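PDB 3FHF: N-glycosylase/DNA lyase from Methanocaldococcus jannaschii, which belongs to the 8-oxoguanine DNA glycosylases of the helix-hairpin-helix superfamily, an all-helical fold. Local coordinates for residues 149-154 and 181-186. Sequence-based numbering, arbitrary orientation.
Sequences DVAIID and EIENIL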
loop_
_atom_site.group_PDB
_atom_site.type_symbol
_atom_site.label_atom_id
_atom_site.label_comp_id
_atom_site.label_asym_id
_atom_site.label_seq_id
_atom_site.Cartn_x
_atom_site.Cartn_y
_atom_site.Cartn_z
ATOM N N ASP A 149 1.272 11.245 0.768
ATOM C CA ASP A 149 0.120 11.623 1.574
ATOM C C ASP A 149 -1.130 10.747 1.498
ATOM O O ASP A 149 -2.247 11.255 1.606
ATOM C CB ASP A 149 -0.229 13.092 1.274
ATOM C CG ASP A 149 -1.120 13.723 2.344
ATOM O OD1 ASP A 149 -0.954 13.395 3.538
ATOM O OD2 ASP A 149 -1.974 14.568 1.992
ATOM N N VAL A 150 -0.949 9.441 1.313
ATOM C CA VAL A 150 -2.078 8.513 1.292
ATOM C C VAL A 150 -1.807 7.371 2.267
ATOM O O VAL A 150 -0.720 6.771 2.283
ATOM C CB VAL A 150 -2.347 7.918 -0.110
ATOM C CG1 VAL A 150 -2.853 9.002 -1.039
ATOM C CG2 VAL A 150 -1.089 7.274 -0.663
ATOM N N ALA A 151 -2.804 7.076 3.088
ATOM C CA ALA A 151 -2.690 6.011 4.073
ATOM C C ALA A 151 -3.129 4.695 3.460
ATOM O O ALA A 151 -4.011 4.665 2.598
ATOM C CB ALA A 151 -3.559 6.332 5.296
ATOM N N ILE A 152 -2.496 3.614 3.908
ATOM C CA ILE A 152 -2.817 2.266 3.462
ATOM C C ILE A 152 -3.534 1.680 4.666
ATOM O O ILE A 152 -2.901 1.226 5.616
ATOM C CB ILE A 152 -1.543 1.445 3.185
ATOM C CG1 ILE A 152 -0.677 2.170 2.149
ATOM C CG2 ILE A 152 -1.914 0.061 2.690
ATOM C CD1 ILE A 152 0.736 1.609 2.025
ATOM N N ILE A 153 -4.857 1.695 4.621
ATOM C CA ILE A 153 -5.655 1.227 5.738
ATOM C C ILE A 153 -6.023 -0.245 5.618
ATOM O O ILE A 153 -7.016 -0.603 4.997
ATOM C CB ILE A 153 -6.918 2.112 5.871
ATOM C CG1 ILE A 153 -6.491 3.585 5.926
ATOM C CG2 ILE A 153 -7.698 1.754 7.128
ATOM C CD1 ILE A 153 -7.657 4.577 6.045
ATOM N N ASP A 154 -5.188 -1.086 6.221
ATOM C CA ASP A 154 -5.362 -2.535 6.219
ATOM C C ASP A 154 -6.138 -2.995 7.451
ATOM O O ASP A 154 -6.409 -2.207 8.352
ATOM C CB ASP A 154 -3.994 -3.220 6.232
ATOM C CG ASP A 154 -3.125 -2.742 7.377
ATOM O OD1 ASP A 154 -2.357 -1.780 7.176
ATOM O OD2 ASP A 154 -3.223 -3.309 8.486
ATOM N N GLU A 181 -11.898 9.493 6.104
ATOM C CA GLU A 181 -12.071 9.887 7.494
ATOM C C GLU A 181 -10.984 9.260 8.363
ATOM O O GLU A 181 -10.349 9.940 9.167
ATOM C CB GLU A 181 -13.453 9.455 7.991
ATOM C CG GLU A 181 -13.723 9.786 9.445
ATOM C CD GLU A 181 -15.103 9.332 9.892
ATOM O OE1 GLU A 181 -16.099 9.767 9.274
ATOM O OE2 GLU A 181 -15.193 8.543 10.858
ATOM N N ILE A 182 -10.770 7.957 8.199
ATOM C CA ILE A 182 -9.752 7.265 8.984
ATOM C C ILE A 182 -8.345 7.687 8.558
ATOM O O ILE A 182 -7.428 7.724 9.371
ATOM C CB ILE A 182 -9.918 5.738 8.865
ATOM C CG1 ILE A 182 -11.217 5.321 9.565
ATOM C CG2 ILE A 182 -8.721 5.026 9.475
ATOM C CD1 ILE A 182 -11.498 3.852 9.520
ATOM N N GLU A 183 -8.181 8.003 7.279
ATOM C CA GLU A 183 -6.888 8.451 6.766
ATOM C C GLU A 183 -6.469 9.755 7.461
ATOM O O GLU A 183 -5.294 9.955 7.779
ATOM C CB GLU A 183 -6.984 8.644 5.246
ATOM C CG GLU A 183 -5.803 9.350 4.604
ATOM C CD GLU A 183 -5.826 9.253 3.088
ATOM O OE1 GLU A 183 -5.165 8.344 2.532
ATOM O OE2 GLU A 183 -6.515 10.080 2.448
ATOM N N ASN A 184 -7.434 10.633 7.718
ATOM C CA ASN A 184 -7.148 11.901 8.382
ATOM C C ASN A 184 -6.675 11.760 9.826
ATOM O O ASN A 184 -5.890 12.577 10.307
ATOM C CB ASN A 184 -8.369 12.822 8.313
ATOM C CG ASN A 184 -8.284 13.799 7.160
ATOM O OD1 ASN A 184 -7.390 14.646 7.128
ATOM N ND2 ASN A 184 -9.201 13.684 6.203
ATOM N N ILE A 185 -7.151 10.736 10.524
ATOM C CA ILE A 185 -6.707 10.513 11.897
ATOM C C ILE A 185 -5.226 10.096 11.822
ATOM O O ILE A 185 -4.376 10.605 12.549
ATOM C CB ILE A 185 -7.526 9.382 12.573
ATOM C CG1 ILE A 185 -8.990 9.813 12.714
ATOM C CG2 ILE A 185 -6.947 9.064 13.956
ATOM C CD1 ILE A 185 -9.914 8.694 13.140
ATOM N N LEU A 186 -4.926 9.175 10.915
ATOM C CA LEU A 186 -3.557 8.708 10.745
ATOM C C LEU A 186 -2.668 9.862 10.324
ATOM O O LEU A 186 -1.518 9.951 10.747
ATOM C CB LEU A 186 -3.500 7.591 9.699
ATOM C CG LEU A 186 -4.191 6.283 10.111
ATOM C CD1 LEU A 186 -4.268 5.332 8.933
ATOM C CD2 LEU A 186 -3.423 5.647 11.257
#
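Residues 149-154 run as an extended loop, without regular strand pairing, past one face of the helical segment 181-186; the two backbones come closest at Ala151 and Glu183, whose CA atoms lie 5.6 Å apart. From the helix, Glu183 reaches across to the loop backbone: with CG anti to the backbone N (chi1 169°) and the chain extended beyond it, its carboxylate arrives beside Ala151. There Ala151 N donates a short, nearly straight hydrogen bond to Glu183 OE1 (2.7 Å, 166° at the hydrogen), entering on the anti lone pair, the one turned away from OE2. The same oxygen also comes within 3.3 Å of Val150 CA. Arg123 forms a salt bridge to OE1, which probably favours the ionised carboxylate in this buried setting. Alongside the Glu183 chain, the methyl of Ala151 packs on Glu183 CG and on Leu186 CD1, 3.8 Å from the latter. Ile153 points the same way, and its extended CG1 branch (chi2 179°) carries CD1 between neighbouring helical residues, 3.6 Å from Ile182 CG2 and 3.7 Å from Glu183 N. The Ile153 side chain crosses Leu186 obliquely, Ile153 CG1 lying 4.1 Å from Leu186 CD1. Tyr179, earlier on helix 176-192, adds hydrogen bonds through its OH to Ala151 O and Ile153 N. The loop leaves the helix-hairpin-helix motif of helices 119-129 and 135-144 and ends in Asp154, N-cap of helix 155-163. Packed against helix 176-192, it turns Val150 to helix 119-129 and Ile152 to helix 135-144; Leu158 touches Ile153 and Ile182, and Leu197 of helix 197-209 touches Glu183 and Leu186.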